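Local coordinates for protein alkaline serine protease (Pseudoalteromonas sp., PDB 1Y9Z) that probably hydrolyses peptide bonds in proteins, acting as a calcium-binding, subtilisin-like alkaline serine protease of a cold-adapted Antarctic bacterium, at residues Glu2-Gly7 / Gly81-Met86; Asn23-Ile28 / Gly121-Val126; His37-Ala42 / Ile73-Asn78; Asn43-Thr48 / Ile93-Val98; Tyr57-Asn62 / Thr208-Glu213. All coordinates share one frame; numbering follows the deposited sequence.

Interaction 1. Residues Glu2-Gly7 / Gly81-Met86. With CA (calcium ion), chain C.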
# COMPACT_ATOMS: atom_id res chain seq x y z
N GLU A 2 -1.54 18.44 3.01
CA GLU A 2 -1.53 17.25 2.16
C GLU A 2 -0.20 16.53 2.31
O GLU A 2 0.86 17.15 2.27
CB GLU A 2 -1.75 17.67 0.70
CG GLU A 2 -1.72 16.54 -0.30
CD GLU A 2 -2.19 17.00 -1.67
OE1 GLU A 2 -3.36 16.76 -2.01
OE2 GLU A 2 -1.38 17.62 -2.39
N THR A 3 -0.27 15.22 2.49
CA THR A 3 0.93 14.41 2.67
C THR A 3 1.24 13.56 1.45
O THR A 3 0.34 13.09 0.75
CB THR A 3 0.77 13.47 3.90
OG1 THR A 3 0.68 14.26 5.09
CG2 THR A 3 1.97 12.53 4.02
N THR A 4 2.54 13.39 1.18
CA THR A 4 2.99 12.56 0.08
C THR A 4 3.52 11.27 0.70
O THR A 4 4.61 11.26 1.27
CB THR A 4 4.13 13.24 -0.72
OG1 THR A 4 3.65 14.45 -1.32
CG2 THR A 4 4.64 12.32 -1.81
N PRO A 5 2.74 10.18 0.62
CA PRO A 5 3.19 8.90 1.19
C PRO A 5 4.54 8.49 0.62
O PRO A 5 4.83 8.76 -0.55
CB PRO A 5 2.06 7.94 0.83
CG PRO A 5 1.49 8.54 -0.42
CD PRO A 5 1.47 10.01 -0.10
N TRP A 6 5.36 7.83 1.43
CA TRP A 6 6.70 7.42 1.00
C TRP A 6 6.73 6.68 -0.33
O TRP A 6 7.64 6.89 -1.13
CB TRP A 6 7.39 6.57 2.08
CG TRP A 6 6.84 5.18 2.25
CD1 TRP A 6 5.84 4.78 3.10
CD2 TRP A 6 7.27 3.99 1.56
NE1 TRP A 6 5.63 3.43 2.99
CE2 TRP A 6 6.49 2.92 2.05
CE3 TRP A 6 8.23 3.74 0.58
CZ2 TRP A 6 6.65 1.60 1.59
CZ3 TRP A 6 8.39 2.43 0.12
CH2 TRP A 6 7.60 1.38 0.63
N GLY A 7 5.74 5.83 -0.57
CA GLY A 7 5.71 5.09 -1.82
C GLY A 7 5.70 5.97 -3.05
O GLY A 7 6.34 5.65 -4.06
N GLY A 81 -5.48 15.52 2.56
CA GLY A 81 -5.29 14.10 2.34
C GLY A 81 -3.92 13.72 1.79
O GLY A 81 -2.89 14.07 2.37
N VAL A 82 -3.92 13.00 0.68
CA VAL A 82 -2.67 12.56 0.06
C VAL A 82 -2.66 12.87 -1.44
O VAL A 82 -3.49 13.65 -1.93
CB VAL A 82 -2.47 11.04 0.26
CG1 VAL A 82 -2.39 10.72 1.75
CG2 VAL A 82 -3.62 10.26 -0.37
N VAL A 83 -1.72 12.27 -2.15
CA VAL A 83 -1.59 12.42 -3.60
C VAL A 83 -1.22 11.06 -4.19
O VAL A 83 -0.46 10.30 -3.58
CB VAL A 83 -0.48 13.44 -3.98
CG1 VAL A 83 -0.91 14.84 -3.58
CG2 VAL A 83 0.83 13.08 -3.32
N GLY A 84 -1.78 10.76 -5.35
CA GLY A 84 -1.48 9.51 -6.02
C GLY A 84 -0.42 9.71 -7.09
O GLY A 84 0.10 10.81 -7.26
N VAL A 85 -0.11 8.65 -7.83
CA VAL A 85 0.91 8.73 -8.88
C VAL A 85 0.58 9.82 -9.90
O VAL A 85 1.48 10.55 -10.33
CB VAL A 85 1.07 7.37 -9.60
CG1 VAL A 85 2.10 7.49 -10.71
CG2 VAL A 85 1.49 6.30 -8.61
N MET A 86 -0.69 9.91 -10.29
CA MET A 86 -1.16 10.92 -11.24
C MET A 86 -2.26 11.67 -10.49
O MET A 86 -3.44 11.32 -10.58
CB MET A 86 -1.72 10.23 -12.49
CG MET A 86 -0.69 9.35 -13.19
SD MET A 86 -1.33 8.41 -14.59
CE MET A 86 -2.17 7.08 -13.72
CA CA C . -5.19 15.32 -1.76

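Interaction 2. Residues Asn23-Ile28 / Gly121-Val126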
# COMPACT_ATOMS: atom_id res chain seq x y z
N ASN A 23 -4.16 10.93 -22.42
CA ASN A 23 -4.12 10.07 -23.59
C ASN A 23 -4.10 8.60 -23.21
O ASN A 23 -4.08 7.72 -24.07
CB ASN A 23 -2.92 10.44 -24.50
CG ASN A 23 -1.56 10.13 -23.88
OD1 ASN A 23 -0.57 10.81 -24.18
ND2 ASN A 23 -1.50 9.11 -23.04
N ARG A 24 -4.14 8.33 -21.90
CA ARG A 24 -4.14 6.97 -21.37
C ARG A 24 -5.39 6.71 -20.53
O ARG A 24 -6.01 7.64 -20.00
CB ARG A 24 -2.93 6.72 -20.46
CG ARG A 24 -1.55 6.87 -21.09
CD ARG A 24 -1.26 5.78 -22.11
NE ARG A 24 -1.93 6.04 -23.38
CZ ARG A 24 -1.98 5.18 -24.39
NH1 ARG A 24 -2.60 5.51 -25.51
NH2 ARG A 24 -1.40 3.99 -24.28
N THR A 25 -5.77 5.44 -20.43
CA THR A 25 -6.91 5.05 -19.61
C THR A 25 -6.51 3.83 -18.80
O THR A 25 -6.05 2.83 -19.35
CB THR A 25 -8.15 4.69 -20.45
OG1 THR A 25 -8.62 5.85 -21.14
CG2 THR A 25 -9.27 4.16 -19.55
N ILE A 26 -6.65 3.93 -17.48
CA ILE A 26 -6.33 2.81 -16.61
C ILE A 26 -7.62 2.31 -15.97
O ILE A 26 -8.41 3.10 -15.46
CB ILE A 26 -5.30 3.20 -15.51
CG1 ILE A 26 -5.08 2.01 -14.56
CG2 ILE A 26 -5.77 4.43 -14.74
CD1 ILE A 26 -3.87 2.15 -13.67
N CYS A 27 -7.84 1.00 -16.03
CA CYS A 27 -9.04 0.40 -15.47
C CYS A 27 -8.69 -0.36 -14.21
O CYS A 27 -7.80 -1.21 -14.20
CB CYS A 27 -9.66 -0.56 -16.47
SG CYS A 27 -11.33 -1.18 -16.10
N ILE A 28 -9.41 -0.04 -13.14
CA ILE A 28 -9.21 -0.68 -11.85
C ILE A 28 -10.30 -1.71 -11.60
O ILE A 28 -11.47 -1.35 -11.40
CB ILE A 28 -9.24 0.36 -10.71
CG1 ILE A 28 -8.23 1.48 -10.98
CG2 ILE A 28 -8.93 -0.31 -9.39
CD1 ILE A 28 -8.34 2.65 -10.01
N GLY A 121 -14.54 0.66 -21.23
CA GLY A 121 -13.68 1.72 -20.72
C GLY A 121 -12.57 2.22 -21.62
O GLY A 121 -12.00 3.28 -21.37
N GLY A 122 -12.26 1.46 -22.67
CA GLY A 122 -11.19 1.85 -23.58
C GLY A 122 -9.85 1.81 -22.88
O GLY A 122 -8.94 2.59 -23.19
N ALA A 123 -9.70 0.89 -21.93
CA ALA A 123 -8.48 0.77 -21.15
C ALA A 123 -7.21 0.40 -21.91
O ALA A 123 -7.24 -0.44 -22.81
CB ALA A 123 -8.70 -0.24 -20.02
N ASN A 124 -6.11 1.04 -21.54
CA ASN A 124 -4.80 0.76 -22.12
C ASN A 124 -4.08 -0.08 -21.07
O ASN A 124 -3.26 -0.95 -21.40
CB ASN A 124 -4.00 2.04 -22.34
CG ASN A 124 -4.69 3.00 -23.28
OD1 ASN A 124 -5.03 4.12 -22.90
ND2 ASN A 124 -4.89 2.58 -24.52
N VAL A 125 -4.38 0.20 -19.81
CA VAL A 125 -3.80 -0.51 -18.68
C VAL A 125 -4.92 -1.07 -17.81
O VAL A 125 -5.90 -0.37 -17.53
CB VAL A 125 -2.94 0.44 -17.80
CG1 VAL A 125 -2.36 -0.32 -16.62
CG2 VAL A 125 -1.84 1.08 -18.63
N VAL A 126 -4.79 -2.33 -17.41
CA VAL A 126 -5.77 -2.96 -16.55
C VAL A 126 -5.01 -3.41 -15.31
O VAL A 126 -4.09 -4.24 -15.40
CB VAL A 126 -6.45 -4.16 -17.23
CG1 VAL A 126 -7.40 -4.84 -16.25
CG2 VAL A 126 -7.21 -3.70 -18.46
O HOH W 1 -7.11 6.00 -23.48

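Interaction 3. Residues His37-Ala42 / Ile73-Asn78. With CA (calcium ion), chain C.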
# COMPACT_ATOMS: atom_id res chain seq x y z
N HIS A 37 -15.57 10.78 -1.98
CA HIS A 37 -14.35 11.18 -1.29
C HIS A 37 -13.73 12.44 -1.92
O HIS A 37 -13.60 12.53 -3.13
CB HIS A 37 -13.34 10.03 -1.32
CG HIS A 37 -12.19 10.21 -0.39
ND1 HIS A 37 -11.92 9.33 0.64
CD2 HIS A 37 -11.25 11.19 -0.30
CE1 HIS A 37 -10.87 9.76 1.31
NE2 HIS A 37 -10.44 10.88 0.76
N ASN A 38 -13.34 13.40 -1.08
CA ASN A 38 -12.76 14.64 -1.57
C ASN A 38 -11.50 14.46 -2.42
O ASN A 38 -11.23 15.27 -3.31
CB ASN A 38 -12.43 15.59 -0.41
CG ASN A 38 -13.66 16.14 0.27
OD1 ASN A 38 -14.76 16.14 -0.30
ND2 ASN A 38 -13.49 16.64 1.49
N ASP A 39 -10.73 13.41 -2.15
CA ASP A 39 -9.51 13.18 -2.91
C ASP A 39 -9.73 12.30 -4.14
O ASP A 39 -8.77 11.95 -4.82
CB ASP A 39 -8.44 12.54 -2.01
CG ASP A 39 -7.35 13.51 -1.60
OD1 ASP A 39 -7.57 14.74 -1.73
OD2 ASP A 39 -6.27 13.07 -1.15
N LEU A 40 -10.99 11.97 -4.43
CA LEU A 40 -11.30 11.12 -5.58
C LEU A 40 -12.48 11.60 -6.43
O LEU A 40 -12.62 11.20 -7.58
CB LEU A 40 -11.61 9.70 -5.11
CG LEU A 40 -10.49 8.91 -4.43
CD1 LEU A 40 -11.05 7.61 -3.89
CD2 LEU A 40 -9.37 8.66 -5.43
N ASN A 41 -13.32 12.45 -5.85
CA ASN A 41 -14.50 12.95 -6.53
C ASN A 41 -14.28 13.58 -7.90
O ASN A 41 -14.96 13.25 -8.87
CB ASN A 41 -15.22 13.96 -5.64
CG ASN A 41 -16.53 14.43 -6.22
OD1 ASN A 41 -17.53 13.71 -6.20
ND2 ASN A 41 -16.54 15.65 -6.76
N ALA A 42 -13.31 14.49 -7.98
CA ALA A 42 -13.04 15.22 -9.22
C ALA A 42 -12.07 14.62 -10.23
O ALA A 42 -11.50 15.34 -11.05
CB ALA A 42 -12.61 16.64 -8.88
N ILE A 73 -3.18 5.36 -7.08
CA ILE A 73 -3.06 5.69 -8.49
C ILE A 73 -3.35 7.16 -8.79
O ILE A 73 -2.64 7.79 -9.59
CB ILE A 73 -4.02 4.83 -9.34
CG1 ILE A 73 -3.58 3.37 -9.31
CG2 ILE A 73 -4.07 5.35 -10.78
CD1 ILE A 73 -4.61 2.40 -9.87
N ALA A 74 -4.38 7.71 -8.16
CA ALA A 74 -4.76 9.08 -8.47
C ALA A 74 -5.40 9.95 -7.40
O ALA A 74 -6.27 10.77 -7.72
CB ALA A 74 -5.66 9.06 -9.71
N ALA A 75 -5.01 9.80 -6.14
CA ALA A 75 -5.58 10.68 -5.11
C ALA A 75 -5.25 12.09 -5.60
O ALA A 75 -4.11 12.37 -6.00
CB ALA A 75 -4.94 10.42 -3.76
N ILE A 76 -6.24 12.98 -5.57
CA ILE A 76 -6.08 14.34 -6.08
C ILE A 76 -5.21 15.29 -5.28
O ILE A 76 -5.27 15.33 -4.05
CB ILE A 76 -7.47 14.97 -6.27
CG1 ILE A 76 -8.29 14.11 -7.24
CG2 ILE A 76 -7.35 16.39 -6.81
CD1 ILE A 76 -9.73 14.53 -7.37
N ALA A 77 -4.40 16.07 -5.99
CA ALA A 77 -3.53 17.06 -5.37
C ALA A 77 -4.42 18.25 -5.03
O ALA A 77 -5.00 18.88 -5.93
CB ALA A 77 -2.43 17.48 -6.35
N ASN A 78 -4.54 18.57 -3.75
CA ASN A 78 -5.41 19.66 -3.32
C ASN A 78 -5.16 20.15 -1.89
O ASN A 78 -6.09 20.64 -1.24
CB ASN A 78 -6.86 19.21 -3.44
CG ASN A 78 -7.11 17.89 -2.73
OD1 ASN A 78 -6.30 17.46 -1.91
ND2 ASN A 78 -8.23 17.24 -3.05
CA CA C . -5.19 15.32 -1.76

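Interaction 4. Residues Asn43-Thr48 / Ile93-Val98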
# COMPACT_ATOMS: atom_id res chain seq x y z
N ASN A 43 -11.87 13.31 -10.18
CA ASN A 43 -10.99 12.67 -11.15
C ASN A 43 -11.79 12.42 -12.42
O ASN A 43 -13.02 12.48 -12.40
CB ASN A 43 -10.47 11.32 -10.63
CG ASN A 43 -9.15 11.45 -9.89
OD1 ASN A 43 -8.28 12.21 -10.29
ND2 ASN A 43 -9.00 10.69 -8.81
N ASN A 44 -11.10 12.16 -13.52
CA ASN A 44 -11.76 11.86 -14.79
C ASN A 44 -12.05 10.38 -14.70
O ASN A 44 -11.42 9.55 -15.37
CB ASN A 44 -10.84 12.16 -15.97
CG ASN A 44 -10.31 13.57 -15.94
OD1 ASN A 44 -11.02 14.49 -15.53
ND2 ASN A 44 -9.07 13.75 -16.37
N VAL A 45 -13.01 10.04 -13.85
CA VAL A 45 -13.37 8.66 -13.60
C VAL A 45 -14.75 8.27 -14.08
O VAL A 45 -15.72 9.01 -13.92
CB VAL A 45 -13.25 8.36 -12.07
CG1 VAL A 45 -14.19 9.26 -11.28
CG2 VAL A 45 -13.54 6.90 -11.80
N THR A 46 -14.83 7.09 -14.69
CA THR A 46 -16.08 6.54 -15.19
C THR A 46 -16.09 5.08 -14.77
O THR A 46 -15.11 4.59 -14.21
CB THR A 46 -16.16 6.62 -16.73
OG1 THR A 46 -15.03 5.96 -17.30
CG2 THR A 46 -16.19 8.07 -17.19
N GLY A 47 -17.19 4.39 -15.05
CA GLY A 47 -17.27 2.99 -14.68
C GLY A 47 -18.42 2.30 -15.39
O GLY A 47 -19.26 2.95 -16.01
N THR A 48 -18.45 0.98 -15.29
CA THR A 48 -19.50 0.19 -15.92
C THR A 48 -20.13 -0.70 -14.86
O THR A 48 -19.52 -1.66 -14.41
CB THR A 48 -18.93 -0.70 -17.04
OG1 THR A 48 -18.28 0.11 -18.02
CG2 THR A 48 -20.06 -1.49 -17.71
N ILE A 93 -9.69 7.22 -15.72
CA ILE A 93 -9.81 6.04 -14.88
C ILE A 93 -11.16 5.39 -15.10
O ILE A 93 -12.19 6.07 -15.10
CB ILE A 93 -9.71 6.42 -13.39
CG1 ILE A 93 -8.42 7.21 -13.14
CG2 ILE A 93 -9.76 5.17 -12.53
CD1 ILE A 93 -8.32 7.80 -11.75
N HIS A 94 -11.16 4.08 -15.31
CA HIS A 94 -12.42 3.35 -15.49
C HIS A 94 -12.50 2.33 -14.37
O HIS A 94 -11.53 1.63 -14.07
CB HIS A 94 -12.48 2.64 -16.84
CG HIS A 94 -13.86 2.22 -17.23
ND1 HIS A 94 -14.83 3.13 -17.59
CD2 HIS A 94 -14.45 1.00 -17.25
CE1 HIS A 94 -15.96 2.49 -17.83
NE2 HIS A 94 -15.76 1.20 -17.63
N ILE A 95 -13.67 2.25 -13.74
CA ILE A 95 -13.88 1.35 -12.63
C ILE A 95 -14.80 0.18 -12.94
O ILE A 95 -15.90 0.36 -13.48
CB ILE A 95 -14.48 2.11 -11.41
CG1 ILE A 95 -13.62 3.34 -11.07
CG2 ILE A 95 -14.60 1.19 -10.21
CD1 ILE A 95 -12.18 3.02 -10.71
N VAL A 96 -14.34 -1.02 -12.63
CA VAL A 96 -15.16 -2.22 -12.79
C VAL A 96 -15.15 -2.84 -11.40
O VAL A 96 -14.12 -3.30 -10.91
CB VAL A 96 -14.57 -3.21 -13.81
CG1 VAL A 96 -15.40 -4.49 -13.84
CG2 VAL A 96 -14.56 -2.58 -15.20
N LYS A 97 -16.31 -2.82 -10.75
CA LYS A 97 -16.47 -3.33 -9.40
C LYS A 97 -16.86 -4.81 -9.40
O LYS A 97 -17.99 -5.16 -9.75
CB LYS A 97 -17.54 -2.51 -8.67
CG LYS A 97 -17.76 -2.87 -7.21
CD LYS A 97 -18.89 -2.03 -6.64
CE LYS A 97 -19.26 -2.44 -5.23
NZ LYS A 97 -20.47 -1.70 -4.77
N VAL A 98 -15.92 -5.67 -9.00
CA VAL A 98 -16.18 -7.10 -8.96
C VAL A 98 -16.39 -7.63 -7.55
O VAL A 98 -16.86 -8.75 -7.36
CB VAL A 98 -15.01 -7.90 -9.61
CG1 VAL A 98 -14.88 -7.52 -11.08
CG2 VAL A 98 -13.71 -7.63 -8.87
O HOH W 2 -12.67 7.32 -17.64
O HOH W 3 -18.85 -2.02 -11.78

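Interaction 5. Residues Tyr57-Asn62 / Thr208-Glu213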
# COMPACT_ATOMS: atom_id res chain seq x y z
N TYR A 57 -19.44 3.41 -8.21
CA TYR A 57 -19.06 4.59 -7.43
C TYR A 57 -19.49 4.56 -5.97
O TYR A 57 -19.33 5.55 -5.25
CB TYR A 57 -19.59 5.86 -8.11
CG TYR A 57 -21.06 5.81 -8.48
CD1 TYR A 57 -21.48 5.27 -9.70
CD2 TYR A 57 -22.03 6.31 -7.62
CE1 TYR A 57 -22.83 5.24 -10.05
CE2 TYR A 57 -23.38 6.29 -7.96
CZ TYR A 57 -23.77 5.75 -9.18
OH TYR A 57 -25.10 5.74 -9.52
N GLN A 58 -20.04 3.44 -5.53
CA GLN A 58 -20.48 3.27 -4.15
C GLN A 58 -19.98 1.92 -3.65
O GLN A 58 -20.62 0.89 -3.84
CB GLN A 58 -22.01 3.32 -4.07
CG GLN A 58 -22.57 4.72 -4.30
CD GLN A 58 -24.09 4.74 -4.43
OE1 GLN A 58 -24.70 5.81 -4.42
NE2 GLN A 58 -24.69 3.57 -4.57
N PRO A 59 -18.81 1.91 -2.99
CA PRO A 59 -18.26 0.64 -2.49
C PRO A 59 -19.14 -0.09 -1.48
O PRO A 59 -19.14 -1.32 -1.43
CB PRO A 59 -16.92 1.06 -1.88
CG PRO A 59 -17.17 2.48 -1.45
CD PRO A 59 -17.93 3.04 -2.63
N GLY A 60 -19.90 0.67 -0.69
CA GLY A 60 -20.73 0.05 0.32
C GLY A 60 -19.97 0.11 1.63
O GLY A 60 -19.04 0.91 1.77
N ASN A 61 -20.34 -0.73 2.58
CA ASN A 61 -19.68 -0.75 3.88
C ASN A 61 -18.57 -1.79 3.97
O ASN A 61 -18.72 -2.91 3.49
CB ASN A 61 -20.70 -1.01 4.99
CG ASN A 61 -21.87 -0.06 4.95
OD1 ASN A 61 -21.70 1.16 4.93
ND2 ASN A 61 -23.08 -0.62 4.94
N ASN A 62 -17.45 -1.40 4.58
CA ASN A 62 -16.32 -2.30 4.78
C ASN A 62 -15.91 -2.98 3.48
O ASN A 62 -15.70 -4.19 3.44
CB ASN A 62 -16.68 -3.34 5.84
CG ASN A 62 -17.36 -2.71 7.04
OD1 ASN A 62 -16.78 -1.87 7.73
ND2 ASN A 62 -18.60 -3.11 7.30
N THR A 208 -6.42 6.71 0.41
CA THR A 208 -7.83 7.00 0.61
C THR A 208 -8.62 5.73 0.89
O THR A 208 -8.31 4.66 0.37
CB THR A 208 -8.42 7.62 -0.66
OG1 THR A 208 -8.07 6.81 -1.79
CG2 THR A 208 -7.89 9.03 -0.89
N VAL A 209 -9.63 5.85 1.75
CA VAL A 209 -10.53 4.73 2.02
C VAL A 209 -11.93 5.31 2.07
O VAL A 209 -12.10 6.53 2.17
CB VAL A 209 -10.23 4.01 3.36
CG1 VAL A 209 -8.85 3.35 3.31
CG2 VAL A 209 -10.33 4.98 4.52
N THR A 210 -12.94 4.45 1.98
CA THR A 210 -14.33 4.90 2.03
C THR A 210 -14.48 5.85 3.22
O THR A 210 -14.03 5.55 4.32
CB THR A 210 -15.26 3.69 2.19
OG1 THR A 210 -15.04 2.79 1.10
CG2 THR A 210 -16.72 4.14 2.20
N VAL A 211 -15.11 6.99 2.97
CA VAL A 211 -15.29 8.01 3.99
C VAL A 211 -15.74 7.47 5.35
O VAL A 211 -16.74 6.75 5.45
CB VAL A 211 -16.29 9.09 3.52
CG1 VAL A 211 -16.58 10.08 4.64
CG2 VAL A 211 -15.71 9.84 2.32
N GLY A 212 -14.97 7.82 6.38
CA GLY A 212 -15.28 7.41 7.73
C GLY A 212 -14.81 6.03 8.18
O GLY A 212 -14.92 5.71 9.36
N GLU A 213 -14.27 5.23 7.27
CA GLU A 213 -13.83 3.89 7.63
C GLU A 213 -12.34 3.77 7.93
O GLU A 213 -11.86 2.70 8.29
CB GLU A 213 -14.21 2.90 6.52
CG GLU A 213 -15.71 2.80 6.30
CD GLU A 213 -16.10 1.67 5.36
OE1 GLU A 213 -17.31 1.35 5.32
OE2 GLU A 213 -15.22 1.12 4.66
O HOH W 4 -16.32 0.61 2.14
O HOH W 5 -19.54 2.84 5.09
O HOH W 6 -18.15 0.69 8.14

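Interaction 1. Residues Glu2-Gly7 / Gly81-Met86
Glu-2 OE1 and Val-82 O, two oxygen atoms that would otherwise repel, stand 3.1 Å apart because both hold the same calcium ion. The metal lies 2.3 Å from Glu-2 OE1 and 2.4 Å from Val-82 O; Asp-39, Ile-76, Asn-78 and Glu-80 supply five more ligand atoms. Glu-2 sends CG anti to its backbone N (chi1 178°) and runs on extended, crossing the Val-83 side chain at about a right angle. Its second oxygen, OE2, comes to 3.1 Å from Val-83 CG1, a close fit for a methyl group. The backbones are joined by one nearly straight hydrogen bond, from Thr-3 N to Gly-81 O (2.9 Å, 173° at the hydrogen). Thr-3 O, by contrast, is buried here without a hydrogen-bond partner, and what it meets is a CA-H...O contact from Val-82 CA at 3.1 Å. Beyond it Pro-5 CD rests on Val-82 CB at 4.1 Å. Tying the N-terminal arm to the loop after helix 65-74 through calcium is characteristic of the strong calcium site of subtilisins, to which this site probably corresponds. Pro-5 stands at the N-cap of helix 6-10, while residues 81-86 belong to the loop joining helix 65-74 to strand 92-100; Val-82 also touches Leu-206 of strand 205-208, and Val-85 packs on helix 368-385.

Interaction 2. Residues Asn23-Ile28 / Gly121-Val126
Asn-124 carries CG anti to its carbonyl carbon (chi1 -60°) and Arg-24 is bent at both chi2 and chi3, and their flat ends stack, planes 6° apart, with Asn-124 OD1 lying 3.5 Å above the centre of the guanidinium. The pair lies just ahead of two parallel strands, 25-30 and 125-128, in the central sheet of the subtilisin alpha/beta domain. Thr-25 O grips both Asn-124 N (2.8 Å) and Val-125 N (3.1 Å), and the ladder continues from Cys-27 N to Val-125 O. Ile-26 pairs with Val-125 on the face covered by helix 368-385, Ile-26 CD1 lying 4.1 Å from Val-125 CG1. On the other face Cys-27 CB meets Ala-123 CB at 3.7 Å, and its SG forms a disulfide with Cys-117 of helix 110-119. The guanidinium is steadied further by NE, which donates to Asn-23 O, and by a cation-pi contact with Trp-383. Asn-124 OD1 also accepts a bent hydrogen bond from Thr-25 N (2.9 Å, 137° at the hydrogen), while a water that donates to the same OD1 lies 2.8 Å from Thr-25 OG1.

Interaction 3. Residues His37-Ala42 / Ile73-Asn78
Asp-39, Ile-76 and Asn-78 close round one calcium ion, and this is the tight half of the contact. Both carboxylate oxygens of Asp-39 bind the metal, OD2 at 2.6 Å, while Ile-76 O reaches it at 2.3 Å and the side-chain oxygen Asn-78 OD1 at 2.4 Å. With CG between its backbone N and carbonyl carbon (chi1 52°), Asn-78 sets its amide 29° from the plane of the carboxylate, and ND2 donates in the amide plane to Asp-39 OD1 at 2.9 Å. That oxygen is thus shared by metal and N-H, an environment likely to keep Asp-39 ionised. The backbones join where Ile-76 N donates to Asp-39 O (2.8 Å, 166° at the hydrogen), and Ile-76 CG1 lies against the same carbonyl oxygen at 3.3 Å. The looser side is formed by the exposed residues Asn-38 and Ala-42, where Ile-76 CD1 touches Ala-42 CB at 3.9 Å. An alanine at Ile-76 would probably open a gap beside Asp-39 O and take away the CD1 contact with Ala-42 CB. In this site, which probably corresponds to the strong calcium site of subtilisins, Glu-2, Glu-80 and Val-82 provide the remaining ligands. Residues 73-78 carry the chain out of helix 65-74, with Ile-73 packed on strand 25-30 and helix 368-385. Residues 37-42 lie in the loop between strand 25-30 and strand 44-47, and Thr-208 of strand 205-208 touches His-37, Asp-39 and Leu-40.

Interaction 4. Residues Asn43-Thr48 / Ile93-Val98
Ile-93 O is gripped by two donors, Thr-46 N at 2.9 Å and a water at 2.9 Å, and Val-45 CA adds a CA-H...O contact. The same water reaches Thr-46 OG1, which in turn hydrogen-bonds to His-94 ND1 at 2.9 Å. At the other nitrogen of the ring, NE2, Thr-48 OG1 stands 2.8 Å away, again hydrogen-bonded. Both hydroxyls lie at the ring edge, in its plane, and with its two nitrogens held the imidazole is fixed in rotation. His-94 gets there with CG anti to its backbone N (chi1 -163°). Over one ring face comes Gly-47 CA, 3.4 Å above the plane and offset toward the rim, a CH-pi contact. The two segments are parallel neighbours in the central sheet of the subtilisin alpha/beta domain, strand 44-47 lying at an edge beside strand 92-100. Their axes come within 4.4 Å at 31°. Val-45 pairs with Ile-93, Thr-46 with His-94 and Gly-47 with Ile-95. Gly-47 passes so near Ile-95 O that a CB there would clash with this oxygen. On the face away from the histidine, Val-45 CG2 packs against Ile-95 CG1 at 3.6 Å, and the two side chains cross obliquely. Past Gly-47, Thr-48 N donates to Ile-95 O, and a second water links Thr-48 O with Lys-97 N. Ahead of Asn-44, Asn-43 sets its amide beside Ile-93 CD1 while its ND2 hydrogen-bonds to Ala-74 O and Tyr-33 OH.

Interaction 5. Residues Tyr57-Asn62 / Thr208-Glu213
Glu-213 presents its carboxylate to Asn-62 with the two flat ends, carboxylate and side-chain amide, turned 15° apart. The backbone N of Asn-62 approaches Glu-213 OE1 on the syn side, 27° out of the carboxylate plane, and donates a nearly straight hydrogen bond of 2.9 Å. Two waters also donate to OE1: one, at 2.7 Å from Glu-213 OE1, is shared with Asn-61 OD1, and the other with Asn-62 OD1. OE2 receives a third water, which donates to Gly-60 O as well and accepts from Thr-210 OG1. Glu-213 reaches across with CG anti to its carbonyl carbon (chi1 -62°) and an extended chain beyond. It closes a type II beta turn begun at Thr-210, in which Glu-213 N bonds to Thr-210 O at 3.0 Å and Gly-212 has positive phi; the turn leads into strand 214-221. Direct side-chain contact is otherwise slight: Pro-59 CG lies 3.3 Å from Thr-210 OG1, the two side chains sliding past each other in opposite directions. An alanine at Glu-213 would probably leave the N-H of Asn-62 without its acceptor and the three bridging waters without one of their anchors. Residues 57-62 form a loop, exposed from Gly-60 to Asn-62, shortly before helix 65-74, which starts at His-65 of the phenylmethanesulfonic acid pocket. Asn-62 turns its ND2 to Glu-101 OE1, and Val-211 N bonds to Asp-34 OD1.

Interactions 1 and 3 meet at one calcium site, which Glu-80 completes, their centres about 10 Å apart; Glu-2 OE1 lies 2.8 Å from Asn-78 N, a probable hydrogen bond between them. Interactions 2 and 4 share the central sheet, centres about 9 Å apart, because strands 25-30 and 92-100 are neighbours in it. Ala-74 CB packs on Ile-93 CD1, 3.6 Å away, and so joins interaction 3 to interaction 4, while Lys-97 NZ reaches Gln-58 O of interaction 5 at 2.8 Å. None of the five contributes a residue to the phenylmethanesulfonic acid pocket: the side chains of Val-126 and Pro-59 are each about 13 Å from that ligand, and that of Ile-95 about 14 Å.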